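Local coordinates for protein farnesyl pyrophosphate synthetase (Staphylococcus aureus, PDB 5H9D) that probably makes heptaprenyl diphosphate by magnesium-dependent elongation of an allylic diphosphate, working as one subunit of a two-chain prenyltransferase, at residues Q15-A20 against V67-E72; T78-D83 against T104-T109; K168-I173 against I201-Q206. All coordinates share one frame; numbering follows the deposited sequence.

Contact 1 (Q15-A20 against V67-E72)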
# COMPACT_ATOMS: atom_id res chain seq x y z
N GLN A 15 1.06 18.77 -8.98
CA GLN A 15 -0.13 19.60 -9.12
C GLN A 15 -1.36 18.74 -9.38
O GLN A 15 -2.46 19.10 -8.99
CB GLN A 15 0.08 20.60 -10.23
CG GLN A 15 0.78 21.83 -9.73
CD GLN A 15 1.37 22.67 -10.83
OE1 GLN A 15 0.84 22.74 -11.94
NE2 GLN A 15 2.48 23.33 -10.53
N ARG A 16 -1.12 17.60 -10.02
CA ARG A 16 -2.13 16.61 -10.34
C ARG A 16 -2.41 15.83 -9.04
O ARG A 16 -3.52 15.33 -8.83
CB ARG A 16 -1.60 15.67 -11.42
CG ARG A 16 -2.34 15.75 -12.76
CD ARG A 16 -1.48 15.42 -13.99
NE ARG A 16 -0.80 16.64 -14.41
CZ ARG A 16 -0.74 17.09 -15.66
NH1 ARG A 16 -1.33 16.41 -16.64
NH2 ARG A 16 -0.13 18.24 -15.92
N LEU A 17 -1.41 15.75 -8.17
CA LEU A 17 -1.58 15.08 -6.88
C LEU A 17 -2.39 15.97 -5.96
O LEU A 17 -3.23 15.49 -5.20
CB LEU A 17 -0.25 14.80 -6.22
CG LEU A 17 0.37 13.45 -6.54
CD1 LEU A 17 1.81 13.47 -6.03
CD2 LEU A 17 -0.44 12.31 -5.93
N GLU A 18 -2.13 17.27 -6.02
CA GLU A 18 -2.85 18.23 -5.20
C GLU A 18 -4.34 18.26 -5.53
O GLU A 18 -5.19 18.42 -4.63
CB GLU A 18 -2.24 19.62 -5.36
CG GLU A 18 -0.99 19.84 -4.53
CD GLU A 18 -0.23 21.10 -4.92
OE1 GLU A 18 -0.83 22.03 -5.49
OE2 GLU A 18 0.99 21.15 -4.65
N LYS A 19 -4.70 18.11 -6.81
CA LYS A 19 -6.12 18.09 -7.11
C LYS A 19 -6.74 16.77 -6.64
O LYS A 19 -7.77 16.76 -5.97
CB LYS A 19 -6.38 18.25 -8.60
CG LYS A 19 -7.86 18.31 -8.93
CD LYS A 19 -8.13 17.96 -10.38
CE LYS A 19 -9.62 17.98 -10.72
NZ LYS A 19 -9.84 17.78 -12.18
N ALA A 20 -6.09 15.66 -6.99
CA ALA A 20 -6.54 14.32 -6.63
C ALA A 20 -6.83 14.12 -5.15
O ALA A 20 -7.63 13.29 -4.77
CB ALA A 20 -5.52 13.31 -7.10
N VAL A 67 -0.25 7.60 -14.31
CA VAL A 67 0.28 6.44 -13.60
C VAL A 67 1.25 6.95 -12.53
O VAL A 67 1.38 6.38 -11.46
CB VAL A 67 0.98 5.44 -14.58
CG1 VAL A 67 1.45 4.22 -13.82
CG2 VAL A 67 -0.02 5.01 -15.63
N ALA A 68 1.90 8.05 -12.84
CA ALA A 68 2.82 8.68 -11.89
C ALA A 68 2.05 9.14 -10.63
O ALA A 68 2.49 8.87 -9.51
CB ALA A 68 3.54 9.87 -12.58
N VAL A 69 0.90 9.81 -10.84
CA VAL A 69 0.04 10.27 -9.76
C VAL A 69 -0.46 9.05 -8.95
O VAL A 69 -0.47 9.06 -7.73
CB VAL A 69 -1.17 11.08 -10.34
CG1 VAL A 69 -2.25 11.22 -9.32
CG2 VAL A 69 -0.72 12.49 -10.74
N ALA A 70 -0.84 7.99 -9.65
CA ALA A 70 -1.30 6.77 -8.96
C ALA A 70 -0.21 6.16 -8.11
O ALA A 70 -0.47 5.77 -6.97
CB ALA A 70 -1.80 5.73 -9.98
N LEU A 71 1.00 6.04 -8.64
CA LEU A 71 2.09 5.44 -7.88
C LEU A 71 2.41 6.20 -6.59
O LEU A 71 2.66 5.57 -5.54
CB LEU A 71 3.37 5.36 -8.73
CG LEU A 71 3.64 4.13 -9.58
CD1 LEU A 71 4.11 3.03 -8.63
CD2 LEU A 71 2.41 3.71 -10.39
N GLU A 72 2.41 7.53 -6.64
CA GLU A 72 2.73 8.31 -5.45
C GLU A 72 1.61 8.21 -4.43
O GLU A 72 1.85 8.25 -3.25
CB GLU A 72 3.00 9.76 -5.83
CG GLU A 72 3.72 10.60 -4.78
CD GLU A 72 5.06 10.05 -4.35
OE1 GLU A 72 5.56 9.13 -5.02
OE2 GLU A 72 5.63 10.52 -3.34
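The guanidinium of Arg16 is gripped by three groups while the base of the same side chain rests on Val69. NE is hydrogen-bonded to Lys12 O, NH1 forms a salt bridge with Glu62 OE1, and the flat group makes a cation-pi contact with Tyr65. The pair belongs to a helix crossing in the all-helical isoprenoid synthase fold: helix 6-20 lies over helix 62-85, crossing at -62° with a closest axial approach of 9.7 Å. Between the two segments themselves the contact is mainly aliphatic; Glu62 and Tyr65, also on helix 62-85, add the polar tie. Val69 is in the middle of the contact. Its CG1 stands anti to the backbone N (chi1 164°), which sets the two methyls against different neighbours. CG2 meets Arg16 CB at 3.4 Å, the two side chains crossing at about a right angle, and the long arginine then turns its charge away at the bend in chi3. CG1 faces Leu17 CD2 at 4.0 Å and, more distantly, the CB of Ala20; Ala20 and Val69 both also pack on His120 of helix 103-121. A branched leucine suits its place because its fork serves two partners one helical turn apart. CD2 also lies 3.7 Å from Val69 O, whereas CD1 turns to Glu72. Glu72 offers only its methylenes here: its carboxylate bends away toward Arg42, a long and weak ion pair. The aliphatic stem is crossed by leucine at about a right angle, with Leu17 CD1 3.9 Å from Glu72 CB and 3.7 Å from Glu72 CG.

Contact 2 (T78-D83 against T104-T109)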
# COMPACT_ATOMS: atom_id res chain seq x y z
N THR A 78 0.70 3.71 1.82
CA THR A 78 1.59 2.86 2.58
C THR A 78 2.24 3.63 3.73
O THR A 78 2.21 3.16 4.88
CB THR A 78 2.70 2.24 1.68
OG1 THR A 78 2.10 1.34 0.74
CG2 THR A 78 3.69 1.44 2.53
N LEU A 79 2.82 4.80 3.45
CA LEU A 79 3.43 5.59 4.53
C LEU A 79 2.42 5.86 5.67
O LEU A 79 2.70 5.58 6.84
CB LEU A 79 3.99 6.92 4.02
CG LEU A 79 5.07 6.89 2.94
CD1 LEU A 79 5.57 8.31 2.70
CD2 LEU A 79 6.21 5.98 3.35
N VAL A 80 1.24 6.37 5.33
CA VAL A 80 0.29 6.65 6.38
C VAL A 80 -0.03 5.42 7.25
O VAL A 80 0.09 5.51 8.49
CB VAL A 80 -0.99 7.24 5.83
CG1 VAL A 80 -1.99 7.40 6.91
CG2 VAL A 80 -0.70 8.57 5.23
N HIS A 81 -0.41 4.30 6.64
CA HIS A 81 -0.73 3.12 7.43
C HIS A 81 0.54 2.68 8.10
O HIS A 81 0.53 2.20 9.22
CB HIS A 81 -1.28 1.97 6.57
CG HIS A 81 -2.75 2.06 6.29
ND1 HIS A 81 -3.47 1.01 5.75
CD2 HIS A 81 -3.64 3.06 6.48
CE1 HIS A 81 -4.73 1.37 5.62
NE2 HIS A 81 -4.87 2.61 6.05
N ASP A 82 1.67 2.87 7.44
CA ASP A 82 2.90 2.45 8.09
C ASP A 82 3.15 3.16 9.43
O ASP A 82 3.51 2.51 10.40
CB ASP A 82 4.09 2.59 7.14
CG ASP A 82 4.44 1.26 6.46
OD1 ASP A 82 3.80 0.21 6.77
OD2 ASP A 82 5.38 1.27 5.60
N ASP A 83 2.94 4.48 9.51
CA ASP A 83 3.17 5.19 10.77
C ASP A 83 2.16 4.82 11.88
O ASP A 83 2.41 5.14 13.05
CB ASP A 83 3.14 6.71 10.55
CG ASP A 83 4.04 7.17 9.42
OD1 ASP A 83 5.23 6.78 9.39
OD2 ASP A 83 3.55 7.94 8.55
N THR A 104 -8.04 6.51 13.99
CA THR A 104 -9.14 6.25 13.05
C THR A 104 -8.90 7.05 11.79
O THR A 104 -9.08 6.55 10.68
CB THR A 104 -10.54 6.67 13.60
OG1 THR A 104 -10.75 6.15 14.93
CG2 THR A 104 -11.61 6.13 12.68
N THR A 105 -8.52 8.30 11.97
CA THR A 105 -8.27 9.18 10.84
C THR A 105 -7.22 8.63 9.87
O THR A 105 -7.47 8.55 8.67
CB THR A 105 -7.85 10.57 11.33
OG1 THR A 105 -8.91 11.13 12.11
CG2 THR A 105 -7.56 11.50 10.17
N ALA A 106 -6.05 8.26 10.40
CA ALA A 106 -4.94 7.74 9.59
C ALA A 106 -5.30 6.48 8.82
O ALA A 106 -4.89 6.30 7.69
CB ALA A 106 -3.72 7.46 10.48
N ILE A 107 -6.06 5.61 9.44
CA ILE A 107 -6.45 4.40 8.76
C ILE A 107 -7.36 4.80 7.60
O ILE A 107 -7.22 4.31 6.49
CB ILE A 107 -7.16 3.45 9.75
CG1 ILE A 107 -6.12 2.80 10.65
CG2 ILE A 107 -7.93 2.38 9.02
CD1 ILE A 107 -6.74 1.94 11.75
N LEU A 108 -8.28 5.72 7.86
CA LEU A 108 -9.20 6.18 6.87
C LEU A 108 -8.50 6.91 5.74
O LEU A 108 -8.85 6.72 4.55
CB LEU A 108 -10.26 7.09 7.50
CG LEU A 108 -11.39 6.44 8.32
CD1 LEU A 108 -12.27 7.55 8.84
CD2 LEU A 108 -12.24 5.47 7.48
N THR A 109 -7.49 7.71 6.09
CA THR A 109 -6.76 8.47 5.08
C THR A 109 -6.05 7.50 4.14
O THR A 109 -6.05 7.69 2.92
CB THR A 109 -5.75 9.48 5.70
OG1 THR A 109 -6.41 10.33 6.64
CG2 THR A 109 -5.23 10.40 4.62
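His81 reaches across from helix 62-85 and donates its NE2-H to Ile107 O on helix 103-121, at 2.9 Å and nearly straight (N-H...O 167°). The carbonyl oxygen lies in the imidazole plane and accepts the hydrogen bond on a lone pair, so the ring meets the opposing backbone edge-on. With CG anti to its own carbonyl carbon, beside the backbone N (chi1 -84°), the ring is carried toward helix 103-121, although the CB bond does not itself point there. Histidine suits the place because its two nitrogens serve two sides at once: ND1 is hydrogen-bonded to Asp75 OD2 of the other subunit of the heterodimer. The bond thereby ties a helix pair of this chain to the subunit interface, where Ile107, whose CB points away from helix 62-85, packs on Thr62 of that neighbouring chain.

Beside the ring Val80 packs against the backbone and methyl of Ala106. Its CG1, anti to the backbone N, reaches toward helix 103-121, 3.2 Å from Ala106 O and 4.0 Å from Ala106 CB. Alanine's single methyl is consistent with the 8.5 Å approach of the axes. The two segments run nearly antiparallel, at 154°, as neighbouring helices of the isoprenoid synthase fold. Asp82 and Asp83 open the DDxxD sequence, the first aspartate-rich motif, which in this family binds magnesium and substrate diphosphate.

Contact between these two helices thins at Thr109, whose CB is 4.5 Å from Val80 CG1, while helix 26-38 covers Thr109 through Leu28 and Ser32. Its OG1 turns back to its own helix and bonds to Thr105 O at 2.9 Å, coming from above the carbonyl plane, while Thr109 N shares the same acceptor. The outer side, with Leu79 and Asp82, is partly exposed, whereas Thr104 packs on His112 of the partner subunit.

Contact 3 (K168-I173 against I201-Q206)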
# COMPACT_ATOMS: atom_id res chain seq x y z
N LYS A 168 9.02 -5.47 -0.05
CA LYS A 168 8.88 -4.22 0.69
C LYS A 168 9.21 -2.92 -0.06
O LYS A 168 8.50 -1.93 0.11
CB LYS A 168 9.74 -4.33 1.96
CG LYS A 168 10.08 -3.03 2.72
CD LYS A 168 11.03 -3.37 3.89
CE LYS A 168 11.87 -2.19 4.40
NZ LYS A 168 11.14 -1.17 5.23
N THR A 169 10.23 -2.91 -0.92
CA THR A 169 10.62 -1.67 -1.59
C THR A 169 10.93 -1.71 -3.08
O THR A 169 10.48 -0.84 -3.83
CB THR A 169 11.85 -1.06 -0.89
OG1 THR A 169 11.58 -0.91 0.50
CG2 THR A 169 12.20 0.28 -1.46
N ALA A 170 11.72 -2.68 -3.49
CA ALA A 170 12.12 -2.82 -4.89
C ALA A 170 10.95 -2.99 -5.87
O ALA A 170 10.92 -2.40 -6.96
CB ALA A 170 13.10 -3.99 -5.01
N LEU A 171 9.98 -3.79 -5.44
CA LEU A 171 8.80 -4.12 -6.23
C LEU A 171 8.00 -2.96 -6.78
O LEU A 171 7.47 -3.05 -7.87
CB LEU A 171 7.90 -5.01 -5.39
CG LEU A 171 7.16 -6.11 -6.12
CD1 LEU A 171 8.06 -6.69 -7.18
CD2 LEU A 171 6.73 -7.17 -5.09
N LEU A 172 7.91 -1.86 -6.04
CA LEU A 172 7.15 -0.72 -6.53
C LEU A 172 8.02 0.21 -7.38
O LEU A 172 7.51 1.09 -8.06
CB LEU A 172 6.54 0.06 -5.35
CG LEU A 172 5.20 0.78 -5.62
CD1 LEU A 172 4.10 -0.24 -5.95
CD2 LEU A 172 4.81 1.58 -4.39
N ILE A 173 9.33 0.03 -7.33
CA ILE A 173 10.23 0.85 -8.14
C ILE A 173 10.26 0.13 -9.49
O ILE A 173 10.32 0.73 -10.56
CB ILE A 173 11.62 0.89 -7.54
CG1 ILE A 173 11.54 1.36 -6.08
CG2 ILE A 173 12.48 1.83 -8.31
CD1 ILE A 173 11.18 2.83 -5.90
N ILE A 201 17.66 -0.75 -8.91
CA ILE A 201 17.75 0.53 -8.22
C ILE A 201 17.03 0.39 -6.89
O ILE A 201 17.53 0.85 -5.87
CB ILE A 201 17.11 1.65 -9.05
CG1 ILE A 201 18.18 2.26 -9.96
CG2 ILE A 201 16.40 2.71 -8.12
CD1 ILE A 201 17.72 2.47 -11.35
N GLY A 202 15.86 -0.25 -6.92
CA GLY A 202 15.07 -0.46 -5.72
C GLY A 202 15.77 -1.29 -4.65
O GLY A 202 15.63 -1.00 -3.47
N MET A 203 16.50 -2.32 -5.05
CA MET A 203 17.23 -3.15 -4.08
C MET A 203 18.34 -2.31 -3.45
O MET A 203 18.51 -2.30 -2.22
CB MET A 203 17.85 -4.38 -4.77
CG MET A 203 16.82 -5.36 -5.36
SD MET A 203 15.89 -6.25 -4.11
CE MET A 203 17.20 -7.10 -3.22
N SER A 204 19.07 -1.59 -4.29
CA SER A 204 20.13 -0.73 -3.80
C SER A 204 19.57 0.35 -2.86
O SER A 204 20.15 0.67 -1.82
CB SER A 204 20.82 -0.05 -4.96
OG SER A 204 21.38 1.17 -4.53
N PHE A 205 18.43 0.91 -3.27
CA PHE A 205 17.73 1.94 -2.55
C PHE A 205 17.60 1.55 -1.08
O PHE A 205 18.14 2.22 -0.19
CB PHE A 205 16.35 2.11 -3.18
CG PHE A 205 15.55 3.29 -2.64
CD1 PHE A 205 16.07 4.58 -2.68
CD2 PHE A 205 14.27 3.12 -2.15
CE1 PHE A 205 15.31 5.66 -2.23
CE2 PHE A 205 13.52 4.19 -1.71
CZ PHE A 205 14.03 5.46 -1.76
N GLN A 206 16.87 0.46 -0.84
CA GLN A 206 16.62 -0.07 0.50
C GLN A 206 17.88 -0.43 1.27
O GLN A 206 17.97 -0.17 2.47
CB GLN A 206 15.69 -1.30 0.42
CG GLN A 206 15.20 -1.81 1.78
CD GLN A 206 14.48 -0.70 2.59
OE1 GLN A 206 13.42 -0.21 2.18
NE2 GLN A 206 15.09 -0.29 3.72
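Helices 158-183 and 188-215 approach with their local axes 7.6 Å apart, antiparallel but inclined, at 146°, and the backbones come nearest where Ala170 CA lies 3.9 Å from Gly202 CA. This is a central helix pair of the isoprenoid synthase fold. It carries the Lys-Thr pair, Lys168 and Thr169, and the Phe-Gln pair, Phe205 and Gln206, that precedes the second aspartate-rich motif of the family. Gly202 suits the crossing because it has no side chain to hold the backbones apart. Ala170 fills the place facing it with one methyl, its CB lying 3.7 Å from Met203 SD. On the other flank Ile173 lays CG1 over Gly202 CA and touches Ile201 CG2 with its own CG2 at 4.0 Å.

The polar end of the contact is a side-chain hydrogen bond in which Thr169 OG1 donates to Gln206 OE1 at 2.6 Å, reaching a lone pair of the amide oxygen in the carbonyl plane. Gln206 puts that oxygen there by leaving its backbone with CG anti to N and then bending at chi2 (55°). Its NE2 makes a weak hydrogen bond to Asp210, so the buried amide uses both ends. The chain of Lys168 crosses this amide at about a right angle, bringing CE to 3.4 Å from Gln206 OE1 before the bend at chi4 takes NZ onward. Thr169 is suited to divide its branches between polar and aromatic neighbours: the hydroxyl is used on Gln206, and the other branch, CG2, meets the edge of the Phe205 ring, in its plane, 3.6 Å from Phe205 CD2.

The contacts open in chain order, each closing before the next begins, all in one helical fold. Helix 62-85 serves the first two: contact 1 holds the N-terminal helix 6-20 across its earlier half, and contact 2 pairs its later half with helix 103-121, centres 18 Å apart. Contact 3, joining helices 158-183 and 188-215, lies about 6 Å from the chain centre, while the other two are about 17 Å out. It touches contact 1 through Leu71 CD1 and Leu172 CG, 3.9 Å apart, but not contact 2, 21 Å away between centres. Contact 2 faces the partner subunit and contains the first two aspartates of the first aspartate-rich motif; contact 3 ends shortly before the second.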